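Uncharacterized protein (Sinorhizobium meliloti, PDB 3U5R) is of unknown function but has a thioredoxin-like fold of the AhpC/TSA family, which suggests an antioxidant or other oxidoreductase role. Local coordinates at residues T36-F41 against K137-A142; P60-A65 against G92-A97; F147-R152 against A180-V185; L156-Q161 against A176-A181. One frame throughout, in Å; residues are numbered along the deposited sequence.

Contact 1. Residues T36-F41 against K137-A142; sequences TRAADF and KAYGAA
Tyr139, in the last turn of helix 134-139, meets the loop at Ala39, where its OH donates a hydrogen bond to Ala39 O at 2.6 Å. The donor lies in the carbonyl plane and uses a lone pair, with a C=O...donor angle of 141°. Ala39 N also comes within 3.4 Å of Tyr139 OH, but the angle is too poor for a second bond.

Carbon atoms of three loop residues pack beside this link. Ala39 CB points at the helix and rests 3.7 Å from Tyr139 CE1 and 3.9 Å from Ala138 CB. Ala38 CB comes to within 3.7 Å of Tyr139 OH. The Phe41 ring meets the same oxygen at its edge, in plane, with CE2 3.9 Å from Tyr139 OH.

The first bond of the Tyr139 side chain does not aim at the loop; with CG opposite the carbonyl carbon (chi1 -87°), the ring carries the hydroxyl there. Farther out, Tyr139 packs on Val64 and Tyr150 of the central sheet, and Asp40 OD1 accepts from Phe41 N and from Leu53 N. The helix itself ends at Gly140, the positive-phi residue of a Schellman motif.

One buried phenol hydrogen bond, set among methyl groups and a ring edge, therefore joins an irregular loop to a helix end and gives both the hydroxyl and the loop carbonyl a polar partner.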
loop_
_atom_site.group_PDB
_atom_site.type_symbol
_atom_site.label_atom_id
_atom_site.label_comp_id
_atom_site.label_asym_id
_atom_site.label_seq_id
_atom_site.Cartn_x
_atom_site.Cartn_y
_atom_site.Cartn_z
ATOM N N THR A 36 -7.974 1.372 14.203
ATOM C CA THR A 36 -8.732 2.323 13.444
ATOM C C THR A 36 -9.390 1.559 12.282
ATOM O O THR A 36 -8.752 0.678 11.647
ATOM C CB THR A 36 -7.771 3.450 12.910
ATOM O OG1 THR A 36 -7.175 4.077 14.054
ATOM C CG2 THR A 36 -8.526 4.504 12.093
ATOM N N ARG A 37 -10.646 1.871 11.988
ATOM C CA ARG A 37 -11.342 1.258 10.825
ATOM C C ARG A 37 -10.759 1.749 9.475
ATOM O O ARG A 37 -10.332 2.889 9.368
ATOM C CB ARG A 37 -12.799 1.675 10.861
ATOM C CG ARG A 37 -13.597 0.861 11.804
ATOM C CD ARG A 37 -14.867 0.453 11.051
ATOM N NE ARG A 37 -14.610 -0.642 10.094
ATOM C CZ ARG A 37 -15.367 -1.739 10.031
ATOM N NH1 ARG A 37 -16.424 -1.882 10.862
ATOM N NH2 ARG A 37 -15.092 -2.691 9.143
ATOM N N ALA A 38 -10.716 0.868 8.484
ATOM C CA ALA A 38 -10.319 1.207 7.127
ATOM C C ALA A 38 -11.396 2.154 6.567
ATOM O O ALA A 38 -12.588 1.868 6.672
ATOM C CB ALA A 38 -10.310 -0.080 6.304
ATOM N N ALA A 39 -10.989 3.288 6.013
ATOM C CA ALA A 39 -11.947 4.230 5.490
ATOM C C ALA A 39 -12.394 3.698 4.124
ATOM O O ALA A 39 -11.591 3.066 3.386
ATOM C CB ALA A 39 -11.279 5.580 5.314
ATOM N N ASP A 40 -13.652 3.960 3.780
ATOM C CA ASP A 40 -14.182 3.482 2.529
ATOM C C ASP A 40 -13.716 4.410 1.403
ATOM O O ASP A 40 -13.284 5.541 1.659
ATOM C CB ASP A 40 -15.698 3.335 2.527
ATOM C CG ASP A 40 -16.184 2.225 1.495
ATOM O OD1 ASP A 40 -15.431 1.757 0.584
ATOM O OD2 ASP A 40 -17.340 1.800 1.634
ATOM N N PHE A 41 -13.708 3.924 0.164
ATOM C CA PHE A 41 -13.273 4.798 -0.942
ATOM C C PHE A 41 -13.993 4.303 -2.176
ATOM O O PHE A 41 -14.594 3.216 -2.169
ATOM C CB PHE A 41 -11.745 4.654 -1.173
ATOM C CG PHE A 41 -11.278 3.185 -1.276
ATOM C CD1 PHE A 41 -11.382 2.480 -2.467
ATOM C CD2 PHE A 41 -10.768 2.526 -0.165
ATOM C CE1 PHE A 41 -10.957 1.136 -2.558
ATOM C CE2 PHE A 41 -10.375 1.181 -0.217
ATOM C CZ PHE A 41 -10.476 0.477 -1.442
ATOM N N LYS A 137 -5.775 11.287 2.412
ATOM C CA LYS A 137 -6.089 12.076 3.630
ATOM C C LYS A 137 -6.931 11.345 4.656
ATOM O O LYS A 137 -6.633 11.416 5.873
ATOM C CB LYS A 137 -6.806 13.385 3.256
ATOM C CG LYS A 137 -5.993 14.408 2.526
ATOM C CD LYS A 137 -6.843 15.761 2.509
ATOM C CE LYS A 137 -6.707 16.548 1.211
ATOM N NZ LYS A 137 -7.828 17.570 1.085
ATOM N N ALA A 138 -7.937 10.572 4.203
ATOM C CA ALA A 138 -8.759 9.781 5.151
ATOM C C ALA A 138 -7.968 8.665 5.855
ATOM O O ALA A 138 -8.261 8.371 6.997
ATOM C CB ALA A 138 -10.057 9.159 4.448
ATOM N N TYR A 139 -6.987 8.041 5.172
ATOM C CA TYR A 139 -6.168 6.970 5.799
ATOM C C TYR A 139 -5.076 7.565 6.659
ATOM O O TYR A 139 -4.564 6.884 7.571
ATOM C CB TYR A 139 -5.548 6.039 4.692
ATOM C CG TYR A 139 -6.499 4.923 4.313
ATOM C CD1 TYR A 139 -7.619 5.188 3.586
ATOM C CD2 TYR A 139 -6.330 3.632 4.789
ATOM C CE1 TYR A 139 -8.517 4.222 3.269
ATOM C CE2 TYR A 139 -7.272 2.629 4.461
ATOM C CZ TYR A 139 -8.330 2.939 3.726
ATOM O OH TYR A 139 -9.262 1.980 3.435
ATOM N N GLY A 140 -4.784 8.849 6.409
ATOM C CA GLY A 140 -3.665 9.532 7.041
ATOM C C GLY A 140 -2.319 8.984 6.541
ATOM O O GLY A 140 -1.371 8.872 7.337
ATOM N N ALA A 141 -2.245 8.658 5.238
ATOM C CA ALA A 141 -0.980 8.401 4.556
ATOM C C ALA A 141 -0.108 9.652 4.484
ATOM O O ALA A 141 -0.606 10.782 4.253
ATOM C CB ALA A 141 -1.233 7.828 3.103
ATOM N N ALA A 142 1.194 9.460 4.679
ATOM C CA ALA A 142 2.145 10.578 4.657
ATOM C C ALA A 142 3.268 10.404 3.616
ATOM O O ALA A 142 3.818 11.371 3.158
ATOM C CB ALA A 142 2.795 10.779 6.030
#

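Contact 2. Residues P60-A65 against G92-A97; sequences PALLVA and GLAVVA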
loop_
_atom_site.group_PDB
_atom_site.type_symbol
_atom_site.label_atom_id
_atom_site.label_comp_id
_atom_site.label_asym_id
_atom_site.label_seq_id
_atom_site.Cartn_x
_atom_site.Cartn_y
_atom_site.Cartn_z
ATOM N N PRO A 60 -10.158 -12.195 4.287
ATOM C CA PRO A 60 -9.991 -11.884 5.732
ATOM C C PRO A 60 -8.897 -10.861 5.993
ATOM O O PRO A 60 -9.012 -10.060 6.953
ATOM C CB PRO A 60 -9.658 -13.257 6.374
ATOM C CG PRO A 60 -9.124 -14.127 5.118
ATOM C CD PRO A 60 -9.987 -13.627 3.982
ATOM N N ALA A 61 -7.839 -10.800 5.156
ATOM C CA ALA A 61 -6.870 -9.710 5.338
ATOM C C ALA A 61 -6.883 -8.743 4.176
ATOM O O ALA A 61 -6.964 -9.178 2.993
ATOM C CB ALA A 61 -5.389 -10.260 5.560
ATOM N N LEU A 62 -6.704 -7.439 4.468
ATOM C CA LEU A 62 -6.706 -6.439 3.412
ATOM C C LEU A 62 -5.547 -5.483 3.629
ATOM O O LEU A 62 -5.422 -4.851 4.723
ATOM C CB LEU A 62 -8.049 -5.667 3.333
ATOM C CG LEU A 62 -7.964 -4.361 2.510
ATOM C CD1 LEU A 62 -7.976 -4.733 0.998
ATOM C CD2 LEU A 62 -9.153 -3.410 2.790
ATOM N N LEU A 63 -4.661 -5.404 2.621
ATOM C CA LEU A 63 -3.572 -4.458 2.649
ATOM C C LEU A 63 -3.907 -3.249 1.745
ATOM O O LEU A 63 -4.201 -3.438 0.545
ATOM C CB LEU A 63 -2.265 -5.117 2.202
ATOM C CG LEU A 63 -1.040 -4.203 2.118
ATOM C CD1 LEU A 63 -0.691 -3.647 3.490
ATOM C CD2 LEU A 63 0.144 -4.944 1.517
ATOM N N VAL A 64 -3.811 -2.021 2.284
ATOM C CA VAL A 64 -3.994 -0.832 1.494
ATOM C C VAL A 64 -2.620 -0.187 1.467
ATOM O O VAL A 64 -2.042 0.097 2.541
ATOM C CB VAL A 64 -5.011 0.131 2.102
ATOM C CG1 VAL A 64 -5.137 1.419 1.196
ATOM C CG2 VAL A 64 -6.377 -0.559 2.255
ATOM N N ALA A 65 -2.071 0.053 0.259
ATOM C CA ALA A 65 -0.683 0.488 0.140
ATOM C C ALA A 65 -0.603 1.710 -0.668
ATOM O O ALA A 65 -1.047 1.705 -1.847
ATOM C CB ALA A 65 0.183 -0.691 -0.559
ATOM N N GLY A 92 -6.061 -15.550 1.196
ATOM C CA GLY A 92 -7.031 -14.753 1.908
ATOM C C GLY A 92 -6.574 -13.307 2.078
ATOM O O GLY A 92 -7.288 -12.537 2.676
ATOM N N LEU A 93 -5.448 -12.918 1.456
ATOM C CA LEU A 93 -5.049 -11.511 1.446
ATOM C C LEU A 93 -5.529 -10.787 0.166
ATOM O O LEU A 93 -5.281 -11.289 -0.941
ATOM C CB LEU A 93 -3.535 -11.427 1.512
ATOM C CG LEU A 93 -3.039 -10.017 1.351
ATOM C CD1 LEU A 93 -3.283 -9.292 2.691
ATOM C CD2 LEU A 93 -1.585 -10.063 1.018
ATOM N N ALA A 94 -6.227 -9.662 0.323
ATOM C CA ALA A 94 -6.474 -8.725 -0.747
ATOM C C ALA A 94 -5.468 -7.589 -0.634
ATOM O O ALA A 94 -5.216 -7.095 0.465
ATOM C CB ALA A 94 -7.900 -8.164 -0.660
ATOM N N VAL A 95 -4.894 -7.164 -1.754
ATOM C CA VAL A 95 -3.999 -5.999 -1.770
ATOM C C VAL A 95 -4.585 -4.956 -2.637
ATOM O O VAL A 95 -5.040 -5.225 -3.771
ATOM C CB VAL A 95 -2.558 -6.337 -2.293
ATOM C CG1 VAL A 95 -1.692 -5.073 -2.444
ATOM C CG2 VAL A 95 -1.847 -7.373 -1.357
ATOM N N VAL A 96 -4.621 -3.711 -2.140
ATOM C CA VAL A 96 -5.028 -2.597 -3.016
ATOM C C VAL A 96 -3.964 -1.581 -2.932
ATOM O O VAL A 96 -3.691 -1.109 -1.802
ATOM C CB VAL A 96 -6.383 -1.988 -2.612
ATOM C CG1 VAL A 96 -6.424 -1.729 -1.114
ATOM C CG2 VAL A 96 -6.644 -0.706 -3.389
ATOM N N ALA A 97 -3.418 -1.164 -4.084
ATOM C CA ALA A 97 -2.459 -0.083 -4.111
ATOM C C ALA A 97 -3.038 1.202 -4.629
ATOM O O ALA A 97 -3.856 1.164 -5.524
ATOM C CB ALA A 97 -1.221 -0.483 -4.990
#
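Ala61 to Ala65 and Leu93 to Ala97 pair in register as neighbouring parallel strands of the central sheet in this thioredoxin-like fold. Their connection through helix 78-88 makes a beta-alpha-beta crossover, and the strand axes approach to 4.6 Å at an angle of 16°.

Five backbone hydrogen bonds hold the pair. They begin with Ala61 N to Gly92 O at 3.1 Å and end with Ala65 N to Val96 O at 2.9 Å. The shortest, Val96 N to Leu63 O, measures 2.7 Å and is nearly straight at both ends, with a C=O...donor angle of 174°. CA-H...O contacts such as Ala97 CA to Ala65 O, 3.2 Å, fill in between.

The apolar contacts divide by face. Ala61 CB meets Leu93 CD1 at 3.7 Å on the face that also carries Leu63 and Val95, where Phe84 of helix 78-88 packs on Leu63 and Leu93. On the face of Leu62, Ala94, Val64 and Val96, Leu62 CD1 touches Ala94 CB at 3.8 Å.

The Val64 and Val96 side chains project alongside each other from that same face. With Val96 CG1 between its backbone N and carbonyl carbon (chi1 47°), that methyl reaches Val64 CG2 at 3.6 Å.

Contact 3. Residues F147-R152 against A180-V185; sequences FFLYDR and AAVDAV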
loop_
_atom_site.group_PDB
_atom_site.type_symbol
_atom_site.label_atom_id
_atom_site.label_comp_id
_atom_site.label_asym_id
_atom_site.label_seq_id
_atom_site.Cartn_x
_atom_site.Cartn_y
_atom_site.Cartn_z
ATOM N N PHE A 147 2.106 1.369 4.254
ATOM C CA PHE A 147 1.312 0.147 4.282
ATOM C C PHE A 147 0.363 0.068 5.470
ATOM O O PHE A 147 0.799 0.240 6.623
ATOM C CB PHE A 147 2.257 -1.062 4.396
ATOM C CG PHE A 147 3.217 -1.201 3.218
ATOM C CD1 PHE A 147 2.777 -1.800 2.032
ATOM C CD2 PHE A 147 4.566 -0.787 3.318
ATOM C CE1 PHE A 147 3.654 -1.960 0.939
ATOM C CE2 PHE A 147 5.448 -0.950 2.213
ATOM C CZ PHE A 147 4.971 -1.530 1.019
ATOM N N PHE A 148 -0.917 -0.232 5.215
ATOM C CA PHE A 148 -1.906 -0.350 6.295
ATOM C C PHE A 148 -2.544 -1.737 6.147
ATOM O O PHE A 148 -3.218 -1.988 5.133
ATOM C CB PHE A 148 -3.022 0.715 6.118
ATOM C CG PHE A 148 -2.582 2.183 6.205
ATOM C CD1 PHE A 148 -1.914 2.830 5.161
ATOM C CD2 PHE A 148 -2.933 2.960 7.330
ATOM C CE1 PHE A 148 -1.530 4.163 5.261
ATOM C CE2 PHE A 148 -2.611 4.298 7.423
ATOM C CZ PHE A 148 -1.908 4.938 6.395
ATOM N N LEU A 149 -2.371 -2.644 7.121
ATOM C CA LEU A 149 -2.962 -3.939 7.044
ATOM C C LEU A 149 -4.187 -4.003 8.001
ATOM O O LEU A 149 -4.028 -3.674 9.196
ATOM C CB LEU A 149 -1.959 -5.045 7.486
ATOM C CG LEU A 149 -2.436 -6.509 7.379
ATOM C CD1 LEU A 149 -2.667 -6.925 5.875
ATOM C CD2 LEU A 149 -1.405 -7.359 8.005
ATOM N N TYR A 150 -5.311 -4.514 7.480
ATOM C CA TYR A 150 -6.567 -4.693 8.213
ATOM C C TYR A 150 -6.940 -6.168 8.332
ATOM O O TYR A 150 -6.674 -6.966 7.414
ATOM C CB TYR A 150 -7.697 -3.963 7.502
ATOM C CG TYR A 150 -7.374 -2.501 7.429
ATOM C CD1 TYR A 150 -7.687 -1.652 8.501
ATOM C CD2 TYR A 150 -6.694 -1.971 6.299
ATOM C CE1 TYR A 150 -7.390 -0.293 8.442
ATOM C CE2 TYR A 150 -6.313 -0.594 6.257
ATOM C CZ TYR A 150 -6.680 0.215 7.338
ATOM O OH TYR A 150 -6.312 1.553 7.329
ATOM N N ASP A 151 -7.661 -6.499 9.405
ATOM C CA ASP A 151 -8.179 -7.843 9.619
ATOM C C ASP A 151 -9.554 -7.994 9.091
ATOM O O ASP A 151 -10.065 -7.132 8.344
ATOM C CB ASP A 151 -8.059 -8.223 11.116
ATOM C CG ASP A 151 -8.990 -7.346 12.018
ATOM O OD1 ASP A 151 -9.863 -6.599 11.490
ATOM O OD2 ASP A 151 -8.827 -7.426 13.234
ATOM N N ARG A 152 -10.184 -9.076 9.495
ATOM C CA ARG A 152 -11.490 -9.522 8.998
ATOM C C ARG A 152 -12.568 -8.439 9.257
ATOM O O ARG A 152 -13.478 -8.262 8.446
ATOM C CB ARG A 152 -11.940 -10.838 9.692
ATOM C CG ARG A 152 -11.040 -12.132 9.490
ATOM C CD ARG A 152 -11.882 -13.481 9.343
ATOM N NE ARG A 152 -12.809 -13.327 8.182
ATOM C CZ ARG A 152 -12.983 -14.203 7.185
ATOM N NH1 ARG A 152 -12.348 -15.368 7.199
ATOM N NH2 ARG A 152 -13.798 -13.901 6.172
ATOM N N ALA A 180 5.138 -11.523 8.031
ATOM C CA ALA A 180 4.828 -12.001 9.379
ATOM C C ALA A 180 3.453 -11.497 9.878
ATOM O O ALA A 180 2.666 -12.281 10.420
ATOM C CB ALA A 180 5.993 -11.647 10.386
ATOM N N ALA A 181 3.140 -10.229 9.644
ATOM C CA ALA A 181 1.850 -9.623 10.038
ATOM C C ALA A 181 0.654 -10.296 9.290
ATOM O O ALA A 181 -0.335 -10.705 9.903
ATOM C CB ALA A 181 1.885 -8.106 9.760
ATOM N N VAL A 182 0.777 -10.475 7.972
ATOM C CA VAL A 182 -0.262 -11.176 7.217
ATOM C C VAL A 182 -0.498 -12.610 7.708
ATOM O O VAL A 182 -1.665 -13.016 7.909
ATOM C CB VAL A 182 0.038 -11.161 5.682
ATOM C CG1 VAL A 182 -1.051 -12.000 4.940
ATOM C CG2 VAL A 182 0.016 -9.713 5.211
ATOM N N ASP A 183 0.608 -13.360 7.926
ATOM C CA ASP A 183 0.544 -14.726 8.424
ATOM C C ASP A 183 -0.231 -14.765 9.777
ATOM O O ASP A 183 -1.074 -15.631 9.975
ATOM C CB ASP A 183 1.937 -15.273 8.682
ATOM C CG ASP A 183 2.707 -15.613 7.356
ATOM O OD1 ASP A 183 2.102 -15.591 6.260
ATOM O OD2 ASP A 183 3.906 -15.931 7.416
ATOM N N ALA A 184 0.118 -13.869 10.702
ATOM C CA ALA A 184 -0.524 -13.768 11.984
ATOM C C ALA A 184 -2.028 -13.520 11.754
ATOM O O ALA A 184 -2.894 -14.188 12.379
ATOM C CB ALA A 184 0.068 -12.573 12.766
ATOM N N VAL A 185 -2.371 -12.529 10.939
ATOM C CA VAL A 185 -3.811 -12.254 10.698
ATOM C C VAL A 185 -4.505 -13.501 10.107
ATOM O O VAL A 185 -5.619 -13.893 10.544
ATOM C CB VAL A 185 -4.099 -11.052 9.719
ATOM C CG1 VAL A 185 -5.614 -10.990 9.357
ATOM C CG2 VAL A 185 -3.597 -9.715 10.311
#
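Leu149 of strand 146-150 points at helix 176-186 and carries most of this contact, chiefly through its CD2 methyl. Its CD2 lies 3.8 Å from Ala181 CB, 3.9 Å from Val182 CG2 and 4.0 Å from Val185 CG2, so it enters among Ala181, Val182 and, one turn on, Val185. It also comes within 3.8 Å of the backbone at Val182 N. The other branch takes part as well, with Leu149 CD1 3.9 Å from Val182 CG2, and the Leu149 and Val182 side chains cross at about a right angle. Leu149 CG stands opposite its backbone N (chi1 -177°), which extends the branched end toward the helix. In both valines CG2 is the branch that meets Leu149.

The packing is sparser at the end of the strand. There Val185 CG1 is 4.1 Å from both Asp151 CA and Asp151 CB, a contact that does not involve the carboxylate. Asp151 is partly exposed and its carboxylate leads away from the helix; OD1 is used elsewhere, accepting from Arg155 N in the turn before strand 156-160. No polar bond joins the two segments, so van der Waals packing carries the contact.

The strand and helix run nearly parallel, at 11°, with axes 9.7 Å apart, the spacing of a helix laid on a sheet. Val185 also touches Ala61 of strand 61-66 and Val157 of strand 156-160, while Val182 continues onto Phe84 and Tyr88 of helix 78-88, which lies on the same face.

Contact 4. Residues L156-Q161 against A176-A181; sequences LVYHGQ and ADLRAA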
loop_
_atom_site.group_PDB
_atom_site.type_symbol
_atom_site.label_atom_id
_atom_site.label_comp_id
_atom_site.label_asym_id
_atom_site.label_seq_id
_atom_site.Cartn_x
_atom_site.Cartn_y
_atom_site.Cartn_z
ATOM N N LEU A 156 -7.381 -1.746 11.854
ATOM C CA LEU A 156 -5.935 -1.680 11.529
ATOM C C LEU A 156 -5.098 -2.515 12.487
ATOM O O LEU A 156 -5.159 -2.321 13.711
ATOM C CB LEU A 156 -5.439 -0.236 11.558
ATOM C CG LEU A 156 -3.964 0.051 11.176
ATOM C CD1 LEU A 156 -3.718 -0.190 9.679
ATOM C CD2 LEU A 156 -3.622 1.530 11.517
ATOM N N VAL A 157 -4.322 -3.463 11.961
ATOM C CA VAL A 157 -3.497 -4.320 12.800
ATOM C C VAL A 157 -2.041 -4.159 12.576
ATOM O O VAL A 157 -1.247 -4.543 13.443
ATOM C CB VAL A 157 -3.820 -5.818 12.649
ATOM C CG1 VAL A 157 -5.224 -6.163 13.323
ATOM C CG2 VAL A 157 -3.856 -6.285 11.102
ATOM N N TYR A 158 -1.646 -3.630 11.406
ATOM C CA TYR A 158 -0.220 -3.366 11.215
ATOM C C TYR A 158 -0.096 -2.139 10.350
ATOM O O TYR A 158 -0.838 -2.000 9.371
ATOM C CB TYR A 158 0.517 -4.578 10.557
ATOM C CG TYR A 158 1.995 -4.300 10.225
ATOM C CD1 TYR A 158 2.992 -4.601 11.158
ATOM C CD2 TYR A 158 2.389 -3.728 9.005
ATOM C CE1 TYR A 158 4.373 -4.354 10.890
ATOM C CE2 TYR A 158 3.793 -3.482 8.702
ATOM C CZ TYR A 158 4.744 -3.789 9.647
ATOM O OH TYR A 158 6.045 -3.556 9.446
ATOM N N HIS A 159 0.815 -1.245 10.739
ATOM C CA HIS A 159 1.067 -0.017 10.032
ATOM C C HIS A 159 2.562 0.202 10.120
ATOM O O HIS A 159 3.112 0.473 11.170
ATOM C CB HIS A 159 0.242 1.181 10.592
ATOM C CG HIS A 159 0.513 2.473 9.904
ATOM N ND1 HIS A 159 0.649 2.565 8.532
ATOM C CD2 HIS A 159 0.741 3.715 10.384
ATOM C CE1 HIS A 159 0.911 3.808 8.199
ATOM N NE2 HIS A 159 0.965 4.526 9.307
ATOM N N GLY A 160 3.265 0.001 9.012
ATOM C CA GLY A 160 4.718 0.241 9.061
ATOM C C GLY A 160 5.431 -0.334 7.838
ATOM O O GLY A 160 4.831 -0.527 6.782
ATOM N N GLN A 161 6.724 -0.533 8.012
ATOM C CA GLN A 161 7.660 -0.910 6.937
ATOM C C GLN A 161 7.325 -2.274 6.326
ATOM O O GLN A 161 6.756 -3.245 6.956
ATOM C CB GLN A 161 9.113 -0.872 7.500
ATOM C CG GLN A 161 9.473 -2.094 8.379
ATOM C CD GLN A 161 10.926 -1.998 8.921
ATOM O OE1 GLN A 161 11.585 -0.998 8.731
ATOM N NE2 GLN A 161 11.385 -3.013 9.571
ATOM N N ALA A 176 9.656 -9.332 4.974
ATOM C CA ALA A 176 9.426 -10.191 6.168
ATOM C C ALA A 176 8.510 -9.594 7.248
ATOM O O ALA A 176 7.678 -10.314 7.779
ATOM C CB ALA A 176 10.787 -10.681 6.827
ATOM N N ASP A 177 8.626 -8.294 7.546
ATOM C CA ASP A 177 7.722 -7.655 8.541
ATOM C C ASP A 177 6.247 -7.759 8.125
ATOM O O ASP A 177 5.401 -8.213 8.930
ATOM C CB ASP A 177 8.091 -6.170 8.811
ATOM C CG ASP A 177 9.475 -5.993 9.524
ATOM O OD1 ASP A 177 10.295 -6.889 9.386
ATOM O OD2 ASP A 177 9.783 -4.934 10.162
ATOM N N LEU A 178 5.946 -7.388 6.882
ATOM C CA LEU A 178 4.568 -7.485 6.386
ATOM C C LEU A 178 4.108 -8.913 6.254
ATOM O O LEU A 178 2.986 -9.245 6.630
ATOM C CB LEU A 178 4.404 -6.780 5.023
ATOM C CG LEU A 178 3.365 -5.736 4.830
ATOM C CD1 LEU A 178 3.070 -5.617 3.336
ATOM C CD2 LEU A 178 2.125 -5.858 5.710
ATOM N N ARG A 179 4.978 -9.781 5.753
ATOM C CA ARG A 179 4.648 -11.203 5.673
ATOM C C ARG A 179 4.298 -11.759 7.028
ATOM O O ARG A 179 3.289 -12.389 7.164
ATOM C CB ARG A 179 5.785 -12.004 5.049
ATOM C CG ARG A 179 5.895 -11.678 3.521
ATOM C CD ARG A 179 7.244 -12.323 2.910
ATOM N NE ARG A 179 7.314 -12.191 1.445
ATOM C CZ ARG A 179 6.714 -12.983 0.568
ATOM N NH1 ARG A 179 6.029 -14.055 0.928
ATOM N NH2 ARG A 179 6.952 -12.778 -0.727
ATOM N N ALA A 180 5.138 -11.523 8.031
ATOM C CA ALA A 180 4.828 -12.001 9.379
ATOM C C ALA A 180 3.453 -11.497 9.878
ATOM O O ALA A 180 2.666 -12.281 10.420
ATOM C CB ALA A 180 5.993 -11.647 10.386
ATOM N N ALA A 181 3.140 -10.229 9.644
ATOM C CA ALA A 181 1.850 -9.623 10.038
ATOM C C ALA A 181 0.654 -10.296 9.290
ATOM O O ALA A 181 -0.335 -10.705 9.903
ATOM C CB ALA A 181 1.885 -8.106 9.760
HETATM O O HOH W 1 7.868 -3.324 11.422
#
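Tyr158, on edge strand 156-160 of the central sheet, and Gln161 just beyond it meet the first turns of helix 176-186. Val157 and Tyr158 together face Leu149 in a classic beta bulge, and Tyr158 points from it toward the helix.

The ring root lies against the helix, with Tyr158 CG 3.8 Å from Ala181 CB. Farther along, Tyr158 CD2 is 3.9 Å from Leu178 CD2, and at the end Tyr158 OH approaches Asp177 CB at 3.4 Å. CG opposite the backbone N (chi1 175°) extends the ring across these helix residues. The hydroxyl donates to Gln161 O at 2.6 Å, in the carbonyl plane and on a lone pair, and accepts from a water at 2.7 Å. That water also donates to Asp177 OD2, at 2.8 Å.

The same carboxylate oxygen receives Gln161 NE2 at 2.6 Å through a nearly straight N-H. OD2 lies in the amide plane, but the amide nitrogen stands 45° out of the carboxylate plane. Outside the segments, Asp164 OD1 takes a further bond from NE2 and Arg166 NH2 donates to Gln161 OE1, fixing the amide's rotation. At the helix start, the carboxylate is probably stabilised by the helix dipole.

Strand and helix run antiparallel, at 178°. A helix laid back across the second strand of a hairpin is characteristic of the beta-beta-alpha half of the thioredoxin fold.

In the fold
Contact 2 lies nested within the loop closed by contact 1; contacts 3 and 4 follow along the chain. Contacts 2, 3 and 4 all reach the mixed five-stranded sheet, through strands 93-99, 61-66, 146-150 and 156-160, which are successive neighbours. Contacts 3 and 4, with centres about 6 Å apart, share Ala180 and Ala181 of helix 176-186, and contact 2 has its centre about 8 Å from contact 3. Leu63 CD2 meets Leu178 CD1 at 3.5 Å on that helix's face. Contact 1, about 14 to 16 Å away by centres, reaches Val64 on the opposite face. Helices and loop thus sandwich the sheet, as in thioredoxin-like proteins.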